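Local coordinates for ALKF (PDB 3ZBO), which is of unknown cellular function but has affinity for branched DNA structures and is related to the HEAT-like repeat DNA glycosylases, at residues 157-162 / 193-198; 170-175 / 207-212; 180-185 / 221-226; 202-207 / 214-219. One frame throughout, in Å; residues are numbered along the deposited sequence.

Contact 1: 157-162 / 193-198; sequences DMLEMV and EKAVEI
Two side-by-side helices of the HEAT-like fold, 152-165 and 192-202, meet here through L159 and E160 on one and K194, A195 and I198 on the other. Their short segments run almost parallel, the axes 10.4 Å apart and only 4° from alignment. L159 supplies the apolar centre: its CB rests 3.7 Å from I198 CD1, while its CD2 lies 4.2 Å from A195 CB, whose small methyl leaves room for a branched leucine. The third partner of L159 is the aliphatic part of K194, for CD1 comes within 4.0 Å of K194 CD and the two chains overlap while pointing opposite ways. Lysine suits this border place because its methylenes cover the leucine while its amine reaches the partly exposed edge of the interface. The K194 chain stays extended as far as CE and then bends, chi4 87° turning NZ to a short 2.6 Å salt bridge with E160 OE2. The bond uses the anti lone pair of that oxygen, and the lysine lies roughly perpendicular to the glutamate. Helix 171-187 completes the buried side, bringing L181 against L159 and V162 and A185 against A195, while M158 and V162 reach W135 of helix 128-144.

Contact 2: 170-175 / 207-212; sequences PERTKS and VKRDNK
E171, in the first turn of helix 171-187, lays its side chain across K208 in the loop that follows strand 204-207. Its CB sits 3.4 Å from K208 O, and CG stays close to the same oxygen. The chain then bends, chi2 of -60° placing CD 3.6 Å from K208 CB. At the tip the oxygens differ in role. OE2 touches only carbon here, lying 3.8 Å from K208 CD, whereas OE1 accepts the backbone N of K208 at 2.9 Å in a nearly straight bond (168°). That N-H comes from above the carboxylate plane, and K174 NZ, also 2.9 Å from E171 OE1, comes from the opposite face in a salt bridge. Glutamate is thus long enough to tie its own helix to a loop backbone and to fix its carboxylate from two sides. V207 packs on the same turn: CG1 lies 3.7 Å from E171 O and 4.1 Å above the R172 guanidinium, toward its rim; CG2 nears S175. A water accepts from both R172 NH1 and R209 NH1, bridging two like charges. Beyond the pair, K174 NZ donates to E206 O of strand 204-207, R209 NH2 bonds K213 O, and R172 N bonds E128 of helix 128-144.

Contact 3: 180-185 / 221-226; sequences FLNTVA and ESIQKE
L181 offers I223 only its backbone, the carbonyl O lying 4.2 Å from I223 CD1, where the C-terminal half of helix 171-187 lies beside helix 219-228. The axes of the two short segments pass 9.4 Å apart and cross at -28°. One residue on, N182 swings its amide toward the other helix. Chi1 of -88° sets its CG beside the backbone N. OD1 comes 3.0 Å from S222 CB, an approach left doubtful by the two conformers of S222, and 3.6 Å from I223 CG1. The same OD1 is 3.4 Å from I223 N, but the angle is too poor for a hydrogen bond. N182 ND2 donates back to N178 O, which helps to fix the amide, and weakly to a water that, in one conformer, donates to S222 OG; N218 O is a further partner of that hydroxyl. A turn further, A185 makes the apolar part of the contact: its CB lies 3.6 Å from I223 CD1. Alanine suits this place because a lone methyl lets the branched isoleucine come right up to the helix. I223 also touches I186 and, beyond the pair, A199 of helix 192-202. V184 meets L142 and F180 meets W135 edge-to-face, both on helix 128-144.

Contact 4: 202-207 / 214-219; sequences VGIVEV and SSLLNA
V205 pairs with L217 and V207 with S215 in the backbone ladder of an antiparallel beta hairpin, whose strands run 152° apart in direction. Each of these hydrogen-bonded pairs makes two bonds: V205 N gives to L217 O at 3.0 Å and L217 N returns to V205 O at a short 2.6 Å, while V207 N to S215 O and S215 N to V207 O both measure 2.9 Å. E206 and L216 form the non-hydrogen-bonded pair between them. CA-H...O contacts supplement the ladder, among them I204 CA, 3.3 Å from L217 O. Apolar contacts occur on both faces. On the one holding V205, V207 and L217, V207 CG2 touches L217 CD1 at 3.6 Å; on the other, I204 CD1 lies 3.7 Å from N218 CB, and L216 packs on the methylenes of E206. A side-chain hydrogen bond closes the loop end, where S214 OG donates to the anti lone pair of E206 OE2 over 2.6 Å. The glutamate reaches it extended, CG anti to the backbone N. At the other end a water donates to G203 O and accepts from A219 N. G203, with phi 73°, ends helix 192-202 in a conformation that favours glycine. V205, V207 and L217 are apolar because their face lies on helix 171-187. N218 leads into helix 219-228, its OD1 capping E221 N; an oxygen on a short side chain suits this N-cap.

In the fold
Helix 171-187 ties the set together: its first turn serves contact 2, its C-terminal half serves contact 3, it lies beside the helix pair of contact 1, and the hairpin of contact 4 rests on it. Contacts 1 and 3 have centres 11 Å apart and touch through apolar packing. Contacts 2 and 4 have centres 10 Å apart and share V207, whereas contacts 1 and 2 are 21 Å apart and do not touch. Along the chain, contacts 1, 2 and 3 interleave, so this C-terminal part folds back on itself; contact 1 closes before contact 4 opens, and contact 4 is nested within contact 3. The small hairpin thereby joins helix 192-202 to helix 219-228 within an otherwise helical, HEAT-like protein.

Contact 1: 157-162 / 193-198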
loop_
_atom_site.group_PDB
_atom_site.type_symbol
_atom_site.label_atom_id
_atom_site.label_comp_id
_atom_site.label_asym_id
_atom_site.label_seq_id
_atom_site.Cartn_x
_atom_site.Cartn_y
_atom_site.Cartn_z
ATOM N N ASP A 157 10.490 -0.782 18.047
ATOM C CA ASP A 157 9.344 -0.329 18.835
ATOM C C ASP A 157 8.036 -0.546 18.018
ATOM O O ASP A 157 6.987 -0.915 18.599
ATOM C CB ASP A 157 9.506 1.154 19.176
ATOM C CG ASP A 157 10.534 1.427 20.244
ATOM O OD1 ASP A 157 10.953 0.508 20.920
ATOM O OD2 ASP A 157 10.819 2.650 20.390
ATOM N N MET A 158 8.115 -0.346 16.703
ATOM C CA MET A 158 6.993 -0.653 15.830
ATOM C C MET A 158 6.644 -2.136 15.843
ATOM O O MET A 158 5.418 -2.485 15.873
ATOM C CB MET A 158 7.291 -0.173 14.404
ATOM C CG MET A 158 7.292 1.361 14.318
ATOM S SD MET A 158 7.890 1.937 12.775
ATOM C CE MET A 158 6.474 1.606 11.711
ATOM N N LEU A 159 7.634 -3.027 15.865
ATOM C CA LEU A 159 7.299 -4.459 15.948
ATOM C C LEU A 159 6.550 -4.769 17.251
ATOM O O LEU A 159 5.631 -5.595 17.289
ATOM C CB LEU A 159 8.578 -5.323 15.938
ATOM C CG LEU A 159 9.268 -5.385 14.587
ATOM C CD1 LEU A 159 10.665 -6.070 14.719
ATOM C CD2 LEU A 159 8.429 -6.180 13.601
ATOM N N GLU A 160 7.045 -4.126 18.368
ATOM C CA GLU A 160 6.364 -4.347 19.647
ATOM C C GLU A 160 4.936 -3.819 19.662
ATOM O O GLU A 160 4.051 -4.492 20.201
ATOM C CB GLU A 160 7.149 -3.666 20.761
ATOM C CG GLU A 160 8.429 -4.348 21.121
ATOM C CD GLU A 160 8.260 -5.743 21.651
ATOM O OE1 GLU A 160 7.299 -6.014 22.412
ATOM O OE2 GLU A 160 9.080 -6.633 21.354
ATOM N N MET A 161 4.695 -2.707 18.957
ATOM C CA MET A 161 3.360 -2.170 18.830
ATOM C C MET A 161 2.468 -3.147 18.051
ATOM O O MET A 161 1.328 -3.413 18.431
ATOM C CB MET A 161 3.415 -0.805 18.192
ATOM C CG MET A 161 2.076 -0.196 18.056
ATOM S SD MET A 161 1.323 0.204 19.627
ATOM C CE MET A 161 2.668 1.061 20.436
ATOM N N VAL A 162 3.008 -3.718 16.989
ATOM C CA VAL A 162 2.217 -4.707 16.287
ATOM C C VAL A 162 1.930 -5.924 17.200
ATOM O O VAL A 162 0.770 -6.346 17.330
ATOM C CB VAL A 162 2.959 -5.217 15.011
ATOM C CG1 VAL A 162 2.191 -6.441 14.388
ATOM C CG2 VAL A 162 3.090 -4.113 14.006
ATOM N N GLU A 193 15.607 -11.631 13.388
ATOM C CA GLU A 193 15.236 -12.608 14.409
ATOM C C GLU A 193 14.081 -12.135 15.257
ATOM O O GLU A 193 13.203 -12.938 15.557
ATOM C CB GLU A 193 16.466 -12.949 15.277
ATOM C CG GLU A 193 17.631 -13.469 14.395
ATOM C CD GLU A 193 18.399 -12.309 13.545
ATOM O OE1 GLU A 193 18.325 -10.976 13.800
ATOM O OE2 GLU A 193 19.086 -12.787 12.546
ATOM N N LYS A 194 14.034 -10.831 15.603
ATOM C CA LYS A 194 12.933 -10.348 16.458
ATOM C C LYS A 194 11.609 -10.444 15.695
ATOM O O LYS A 194 10.604 -10.727 16.301
ATOM C CB LYS A 194 13.186 -8.895 16.856
ATOM C CG LYS A 194 12.115 -8.301 17.717
ATOM C CD LYS A 194 12.435 -6.835 18.171
ATOM C CE LYS A 194 11.322 -6.410 19.093
ATOM N NZ LYS A 194 11.580 -6.811 20.511
ATOM N N ALA A 195 11.650 -10.128 14.383
ATOM C CA ALA A 195 10.388 -10.164 13.606
ATOM C C ALA A 195 9.829 -11.591 13.525
ATOM O O ALA A 195 8.616 -11.826 13.572
ATOM C CB ALA A 195 10.584 -9.545 12.186
ATOM N N VAL A 196 10.743 -12.554 13.378
ATOM C CA VAL A 196 10.344 -13.993 13.356
ATOM C C VAL A 196 9.693 -14.331 14.689
ATOM O O VAL A 196 8.635 -14.998 14.713
ATOM C CB VAL A 196 11.551 -14.932 13.006
ATOM C CG1 VAL A 196 11.230 -16.374 13.276
ATOM C CG2 VAL A 196 11.960 -14.682 11.549
ATOM N N GLU A 197 10.305 -13.877 15.805
ATOM C CA GLU A 197 9.752 -14.248 17.096
ATOM C C GLU A 197 8.416 -13.526 17.320
ATOM O O GLU A 197 7.468 -14.151 17.800
ATOM C CB GLU A 197 10.807 -13.822 18.139
ATOM C CG GLU A 197 10.312 -14.052 19.580
ATOM C CD GLU A 197 9.850 -15.486 19.840
ATOM O OE1 GLU A 197 10.508 -16.441 19.326
ATOM O OE2 GLU A 197 8.814 -15.661 20.571
ATOM N N ILE A 198 8.324 -12.262 16.870
ATOM C CA ILE A 198 7.039 -11.567 17.010
ATOM C C ILE A 198 5.967 -12.263 16.216
ATOM O O ILE A 198 4.805 -12.394 16.658
ATOM C CB ILE A 198 7.174 -10.118 16.752
ATOM C CG1 ILE A 198 7.897 -9.630 18.021
ATOM C CG2 ILE A 198 5.816 -9.406 16.738
ATOM C CD1 ILE A 198 8.218 -8.324 18.072
#

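Contact 2: 170-175 / 207-212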
loop_
_atom_site.group_PDB
_atom_site.type_symbol
_atom_site.label_atom_id
_atom_site.label_comp_id
_atom_site.label_asym_id
_atom_site.label_seq_id
_atom_site.Cartn_x
_atom_site.Cartn_y
_atom_site.Cartn_z
ATOM N N PRO A 170 -8.256 -2.175 13.974
ATOM C CA PRO A 170 -9.243 -2.273 12.904
ATOM C C PRO A 170 -8.818 -3.218 11.819
ATOM O O PRO A 170 -7.608 -3.411 11.649
ATOM C CB PRO A 170 -9.315 -0.812 12.379
ATOM C CG PRO A 170 -8.776 0.069 13.494
ATOM C CD PRO A 170 -7.727 -0.813 14.157
ATOM N N GLU A 171 -9.763 -3.810 11.148
ATOM C CA GLU A 171 -9.490 -4.926 10.228
ATOM C C GLU A 171 -8.425 -4.599 9.194
ATOM O O GLU A 171 -7.493 -5.376 8.985
ATOM C CB GLU A 171 -10.695 -5.509 9.521
ATOM C CG GLU A 171 -11.858 -5.810 10.521
ATOM C CD GLU A 171 -11.488 -6.811 11.612
ATOM O OE1 GLU A 171 -10.675 -7.743 11.368
ATOM O OE2 GLU A 171 -12.086 -6.728 12.755
ATOM N N ARG A 172 -8.587 -3.492 8.467
ATOM C CA ARG A 172 -7.589 -3.247 7.436
ATOM C C ARG A 172 -6.266 -2.887 8.012
ATOM O O ARG A 172 -5.198 -3.176 7.389
ATOM C CB ARG A 172 -8.026 -2.123 6.473
ATOM C CG ARG A 172 -9.234 -2.489 5.644
ATOM C CD ARG A 172 -9.346 -3.883 5.012
ATOM N NE ARG A 172 -8.043 -4.245 4.404
ATOM C CZ ARG A 172 -7.911 -5.376 3.738
ATOM N NH1 ARG A 172 -9.014 -6.180 3.494
ATOM N NH2 ARG A 172 -6.684 -5.725 3.356
ATOM N N THR A 173 -6.216 -2.314 9.200
ATOM C CA THR A 173 -4.969 -1.993 9.860
ATOM C C THR A 173 -4.229 -3.330 10.107
ATOM O O THR A 173 -2.980 -3.402 9.994
ATOM C CB THR A 173 -5.213 -1.182 11.153
ATOM O OG1 THR A 173 -6.131 -0.134 10.862
ATOM C CG2 THR A 173 -3.896 -0.574 11.597
ATOM N N LYS A 174 -4.956 -4.368 10.563
ATOM C CA LYS A 174 -4.354 -5.648 10.901
ATOM C C LYS A 174 -3.618 -6.180 9.641
ATOM O O LYS A 174 -2.523 -6.738 9.756
ATOM C CB LYS A 174 -5.451 -6.713 11.159
ATOM C CG LYS A 174 -6.202 -6.519 12.426
ATOM C CD LYS A 174 -7.199 -7.710 12.524
ATOM C CE LYS A 174 -8.056 -7.579 13.752
ATOM N NZ LYS A 174 -9.125 -8.680 13.675
ATOM N N SER A 175 -4.236 -6.091 8.445
ATOM C CA SER A 175 -3.590 -6.589 7.218
ATOM C C SER A 175 -2.292 -5.857 7.003
ATOM O O SER A 175 -1.263 -6.522 6.693
ATOM C CB SER A 175 -4.557 -6.341 6.054
ATOM O OG SER A 175 -3.826 -6.538 4.803
ATOM N N VAL A 207 -8.502 -11.174 9.493
ATOM C CA VAL A 207 -9.022 -9.939 8.882
ATOM C C VAL A 207 -10.478 -10.210 8.456
ATOM O O VAL A 207 -10.746 -10.943 7.517
ATOM C CB VAL A 207 -8.209 -9.556 7.645
ATOM C CG1 VAL A 207 -8.719 -8.234 7.056
ATOM C CG2 VAL A 207 -6.715 -9.361 8.029
ATOM N N LYS A 208 -11.380 -9.600 9.241
ATOM C CA LYS A 208 -12.833 -9.714 8.920
ATOM C C LYS A 208 -13.154 -8.792 7.793
ATOM O O LYS A 208 -12.584 -7.711 7.678
ATOM C CB LYS A 208 -13.590 -9.344 10.179
ATOM C CG LYS A 208 -13.333 -10.366 11.244
ATOM C CD LYS A 208 -13.993 -9.963 12.514
ATOM C CE LYS A 208 -13.448 -10.910 13.624
ATOM N NZ LYS A 208 -13.776 -10.373 14.998
ATOM N N ARG A 209 -14.019 -9.286 6.912
ATOM C CA ARG A 209 -14.323 -8.533 5.672
ATOM C C ARG A 209 -15.832 -8.613 5.403
ATOM O O ARG A 209 -16.492 -9.652 5.640
ATOM C CB ARG A 209 -13.550 -9.181 4.521
ATOM C CG ARG A 209 -12.025 -9.079 4.775
ATOM C CD ARG A 209 -11.236 -9.582 3.600
ATOM N NE ARG A 209 -11.503 -11.039 3.408
ATOM C CZ ARG A 209 -10.805 -11.743 2.509
ATOM N NH1 ARG A 209 -9.864 -11.098 1.825
ATOM N NH2 ARG A 209 -11.004 -13.033 2.307
ATOM N N ASP A 210 -16.325 -7.496 4.885
ATOM C CA ASP A 210 -17.708 -7.477 4.373
ATOM C C ASP A 210 -17.783 -8.253 3.047
ATOM O O ASP A 210 -16.911 -8.116 2.142
ATOM C CB ASP A 210 -18.136 -6.017 4.241
ATOM C CG ASP A 210 -18.365 -5.349 5.582
ATOM O OD1 ASP A 210 -18.519 -6.075 6.594
ATOM O OD2 ASP A 210 -18.401 -4.092 5.606
ATOM N N ASN A 211 -18.805 -9.100 2.937
ATOM C CA ASN A 211 -19.144 -9.778 1.694
ATOM C C ASN A 211 -18.302 -10.961 1.303
ATOM O O ASN A 211 -18.513 -11.552 0.199
ATOM C CB ASN A 211 -19.271 -8.755 0.553
ATOM C CG ASN A 211 -20.199 -7.612 0.992
ATOM O OD1 ASN A 211 -21.296 -7.900 1.435
ATOM N ND2 ASN A 211 -19.714 -6.336 1.006
ATOM N N LYS A 212 -17.331 -11.298 2.156
ATOM C CA LYS A 212 -16.581 -12.521 1.905
ATOM C C LYS A 212 -16.089 -13.061 3.247
ATOM O O LYS A 212 -16.216 -12.390 4.285
ATOM C CB LYS A 212 -15.497 -12.319 0.930
ATOM C CG LYS A 212 -14.634 -11.304 1.350
ATOM C CD LYS A 212 -14.307 -10.619 0.046
ATOM C CE LYS A 212 -13.015 -11.065 -0.365
ATOM N NZ LYS A 212 -12.489 -10.223 -1.536
HETATM O O HOH W 1 -8.405 -8.530 1.781
#

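Contact 3: 180-185 / 221-226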
loop_
_atom_site.group_PDB
_atom_site.type_symbol
_atom_site.label_atom_id
_atom_site.label_comp_id
_atom_site.label_asym_id
_atom_site.label_seq_id
_atom_site.Cartn_x
_atom_site.Cartn_y
_atom_site.Cartn_z
ATOM N N PHE A 180 3.721 -5.578 7.584
ATOM C CA PHE A 180 4.933 -5.009 8.171
ATOM C C PHE A 180 5.761 -6.134 8.860
ATOM O O PHE A 180 6.992 -6.119 8.727
ATOM C CB PHE A 180 4.487 -3.854 9.122
ATOM C CG PHE A 180 5.646 -3.191 9.849
ATOM C CD1 PHE A 180 6.327 -2.143 9.232
ATOM C CD2 PHE A 180 5.974 -3.621 11.106
ATOM C CE1 PHE A 180 7.376 -1.488 9.904
ATOM C CE2 PHE A 180 7.023 -2.983 11.798
ATOM C CZ PHE A 180 7.754 -1.897 11.193
ATOM N N LEU A 181 5.154 -7.016 9.630
ATOM C CA LEU A 181 5.903 -8.130 10.257
ATOM C C LEU A 181 6.644 -8.916 9.189
ATOM O O LEU A 181 7.826 -9.197 9.339
ATOM C CB LEU A 181 4.975 -9.148 10.984
ATOM C CG LEU A 181 4.173 -8.557 12.129
ATOM C CD1 LEU A 181 3.547 -9.828 12.774
ATOM C CD2 LEU A 181 5.146 -7.857 13.234
ATOM N N ASN A 182 5.928 -9.291 8.117
ATOM C CA ASN A 182 6.603 -10.051 7.066
ATOM C C ASN A 182 7.699 -9.319 6.413
ATOM O O ASN A 182 8.744 -9.896 6.176
ATOM C CB ASN A 182 5.604 -10.312 5.934
ATOM C CG ASN A 182 4.814 -11.509 6.083
ATOM O OD1 ASN A 182 5.287 -12.597 5.632
ATOM N ND2 ASN A 182 3.532 -11.337 6.352
ATOM N N THR A 183 7.534 -8.023 6.194
ATOM C CA THR A 183 8.493 -7.227 5.419
ATOM C C THR A 183 9.709 -6.974 6.276
ATOM O O THR A 183 10.845 -7.026 5.753
ATOM C CB THR A 183 7.846 -5.904 4.970
ATOM O OG1 THR A 183 6.732 -6.231 4.131
ATOM C CG2 THR A 183 8.884 -5.157 4.084
ATOM N N VAL A 184 9.530 -6.649 7.566
ATOM C CA VAL A 184 10.729 -6.442 8.465
ATOM C C VAL A 184 11.507 -7.770 8.475
ATOM O O VAL A 184 12.735 -7.771 8.341
ATOM C CB VAL A 184 10.323 -6.028 9.896
ATOM C CG1 VAL A 184 11.612 -6.048 10.795
ATOM C CG2 VAL A 184 9.712 -4.580 9.861
ATOM N N ALA A 185 10.810 -8.903 8.636
ATOM C CA ALA A 185 11.587 -10.184 8.765
ATOM C C ALA A 185 12.418 -10.480 7.558
ATOM O O ALA A 185 13.483 -11.146 7.714
ATOM C CB ALA A 185 10.602 -11.272 9.061
ATOM N N GLU A 221 4.213 -18.319 8.591
ATOM C CA GLU A 221 4.228 -19.156 7.371
ATOM C C GLU A 221 4.799 -18.381 6.194
ATOM O O GLU A 221 5.602 -18.894 5.366
ATOM C CB GLU A 221 2.822 -19.657 7.034
ATOM C CG GLU A 221 2.727 -20.546 5.768
ATOM C CD GLU A 221 1.281 -20.960 5.454
ATOM O OE1 GLU A 221 0.406 -20.161 4.978
ATOM O OE2 GLU A 221 1.011 -22.099 5.757
ATOM N N SER A 222 4.305 -17.144 6.032
ATOM C CA SER A 222 4.656 -16.329 4.845
ATOM C C SER A 222 6.165 -16.039 4.894
ATOM O O SER A 222 6.862 -16.107 3.853
ATOM C CB SER A 222 3.836 -15.056 4.796
ATOM O OG SER A 222 2.488 -15.431 4.670
ATOM N N ILE A 223 6.641 -15.703 6.097
ATOM C CA ILE A 223 8.114 -15.441 6.297
ATOM C C ILE A 223 8.872 -16.742 6.022
ATOM O O ILE A 223 9.867 -16.693 5.282
ATOM C CB ILE A 223 8.412 -15.003 7.737
ATOM C CG1 ILE A 223 7.873 -13.602 7.935
ATOM C CG2 ILE A 223 9.909 -15.118 8.112
ATOM C CD1 ILE A 223 7.698 -13.360 9.433
ATOM N N GLN A 224 8.375 -17.878 6.515
ATOM C CA GLN A 224 9.079 -19.109 6.233
ATOM C C GLN A 224 9.176 -19.417 4.743
ATOM O O GLN A 224 10.240 -19.901 4.272
ATOM C CB GLN A 224 8.438 -20.286 7.015
ATOM C CG GLN A 224 9.224 -21.614 6.806
ATOM C CD GLN A 224 10.656 -21.500 7.391
ATOM O OE1 GLN A 224 11.643 -21.741 6.718
ATOM N NE2 GLN A 224 10.740 -21.086 8.645
ATOM N N LYS A 225 8.136 -19.109 3.974
ATOM C CA LYS A 225 8.159 -19.364 2.501
ATOM C C LYS A 225 9.251 -18.527 1.876
ATOM O O LYS A 225 9.901 -18.986 0.935
ATOM C CB LYS A 225 6.762 -19.152 1.858
ATOM C CG LYS A 225 5.858 -20.202 2.318
ATOM C CD LYS A 225 4.413 -20.031 1.811
ATOM C CE LYS A 225 3.523 -21.117 2.480
ATOM N NZ LYS A 225 2.175 -21.147 1.852
ATOM N N GLU A 226 9.407 -17.281 2.316
ATOM C CA GLU A 226 10.463 -16.481 1.770
ATOM C C GLU A 226 11.840 -16.953 2.152
ATOM O O GLU A 226 12.714 -16.981 1.284
ATOM C CB GLU A 226 10.282 -15.004 2.211
ATOM C CG GLU A 226 8.970 -14.391 1.602
ATOM C CD GLU A 226 9.209 -13.792 0.246
ATOM O OE1 GLU A 226 9.427 -14.527 -0.760
ATOM O OE2 GLU A 226 9.160 -12.542 0.179
HETATM O O HOH W 2 0.983 -13.402 5.990
#

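Contact 4: 202-207 / 214-219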
loop_
_atom_site.group_PDB
_atom_site.type_symbol
_atom_site.label_atom_id
_atom_site.label_comp_id
_atom_site.label_asym_id
_atom_site.label_seq_id
_atom_site.Cartn_x
_atom_site.Cartn_y
_atom_site.Cartn_z
ATOM N N VAL A 202 2.427 -13.511 17.573
ATOM C CA VAL A 202 1.173 -13.009 17.039
ATOM C C VAL A 202 0.281 -14.149 16.550
ATOM O O VAL A 202 -0.943 -14.150 16.769
ATOM C CB VAL A 202 1.523 -11.983 15.930
ATOM C CG1 VAL A 202 0.313 -11.692 15.099
ATOM C CG2 VAL A 202 1.928 -10.690 16.586
ATOM N N GLY A 203 0.848 -15.105 15.851
ATOM C CA GLY A 203 0.079 -16.216 15.378
ATOM C C GLY A 203 -0.830 -15.814 14.220
ATOM O O GLY A 203 -0.555 -14.857 13.522
ATOM N N ILE A 204 -1.946 -16.504 14.069
ATOM C CA ILE A 204 -2.868 -16.208 13.006
ATOM C C ILE A 204 -3.605 -14.868 13.277
ATOM O O ILE A 204 -4.052 -14.604 14.395
ATOM C CB ILE A 204 -3.985 -17.280 12.911
ATOM C CG1 ILE A 204 -3.352 -18.665 12.573
ATOM C CG2 ILE A 204 -5.055 -16.922 11.858
ATOM C CD1 ILE A 204 -2.661 -18.643 11.194
ATOM N N VAL A 205 -3.695 -14.053 12.222
ATOM C CA VAL A 205 -4.387 -12.757 12.306
ATOM C C VAL A 205 -5.588 -12.845 11.392
ATOM O O VAL A 205 -5.467 -13.226 10.187
ATOM C CB VAL A 205 -3.423 -11.634 11.761
ATOM C CG1 VAL A 205 -4.204 -10.307 11.559
ATOM C CG2 VAL A 205 -2.292 -11.454 12.826
ATOM N N GLU A 206 -6.754 -12.586 11.971
ATOM C CA GLU A 206 -8.019 -12.751 11.229
ATOM C C GLU A 206 -8.520 -11.382 10.804
ATOM O O GLU A 206 -8.869 -10.548 11.650
ATOM C CB GLU A 206 -9.088 -13.505 12.084
ATOM C CG GLU A 206 -10.389 -13.520 11.296
ATOM C CD GLU A 206 -11.513 -14.193 12.035
ATOM O OE1 GLU A 206 -11.391 -14.644 13.177
ATOM O OE2 GLU A 206 -12.579 -14.281 11.385
ATOM N N VAL A 207 -8.502 -11.174 9.493
ATOM C CA VAL A 207 -9.022 -9.939 8.882
ATOM C C VAL A 207 -10.478 -10.210 8.456
ATOM O O VAL A 207 -10.746 -10.943 7.517
ATOM C CB VAL A 207 -8.209 -9.556 7.645
ATOM C CG1 VAL A 207 -8.719 -8.234 7.056
ATOM C CG2 VAL A 207 -6.715 -9.361 8.029
ATOM N N SER A 214 -13.553 -14.282 6.214
ATOM C CA SER A 214 -12.335 -13.690 6.781
ATOM C C SER A 214 -11.132 -14.217 6.036
ATOM O O SER A 214 -11.097 -15.322 5.505
ATOM C CB SER A 214 -12.226 -14.075 8.233
ATOM O OG SER A 214 -13.231 -13.407 8.994
ATOM N N SER A 215 -10.098 -13.373 6.014
ATOM C CA SER A 215 -8.751 -13.787 5.632
ATOM C C SER A 215 -7.973 -14.188 6.867
ATOM O O SER A 215 -7.876 -13.385 7.789
ATOM C CB SER A 215 -8.121 -12.600 4.923
ATOM O OG SER A 215 -6.864 -13.049 4.480
ATOM N N LEU A 216 -7.499 -15.440 6.928
ATOM C CA LEU A 216 -6.640 -15.863 8.049
ATOM C C LEU A 216 -5.154 -15.722 7.694
ATOM O O LEU A 216 -4.593 -16.635 6.932
ATOM C CB LEU A 216 -6.967 -17.330 8.397
ATOM C CG LEU A 216 -8.422 -17.546 8.851
ATOM C CD1 LEU A 216 -8.553 -18.985 9.421
ATOM C CD2 LEU A 216 -8.800 -16.600 9.962
ATOM N N LEU A 217 -4.558 -14.596 8.127
ATOM C CA LEU A 217 -3.145 -14.366 7.713
ATOM C C LEU A 217 -2.224 -15.173 8.640
ATOM O O LEU A 217 -2.450 -15.284 9.830
ATOM C CB LEU A 217 -2.867 -12.900 7.888
ATOM C CG LEU A 217 -3.736 -12.034 6.919
ATOM C CD1 LEU A 217 -3.429 -10.570 7.087
ATOM C CD2 LEU A 217 -3.604 -12.411 5.437
ATOM N N ASN A 218 -1.082 -15.591 8.121
ATOM C CA ASN A 218 -0.104 -16.322 8.918
ATOM C C ASN A 218 1.290 -15.866 8.523
ATOM O O ASN A 218 1.959 -16.392 7.588
ATOM C CB ASN A 218 -0.258 -17.790 8.517
ATOM C CG ASN A 218 0.632 -18.732 9.340
ATOM O OD1 ASN A 218 1.591 -18.341 9.996
ATOM N ND2 ASN A 218 0.278 -20.045 9.274
ATOM N N ALA A 219 1.714 -14.859 9.296
ATOM C CA ALA A 219 3.010 -14.176 8.970
ATOM C C ALA A 219 4.134 -15.189 9.184
ATOM O O ALA A 219 5.104 -15.159 8.420
ATOM C CB ALA A 219 3.227 -12.954 9.888
HETATM O O HOH W 3 0.036 -13.576 11.161
#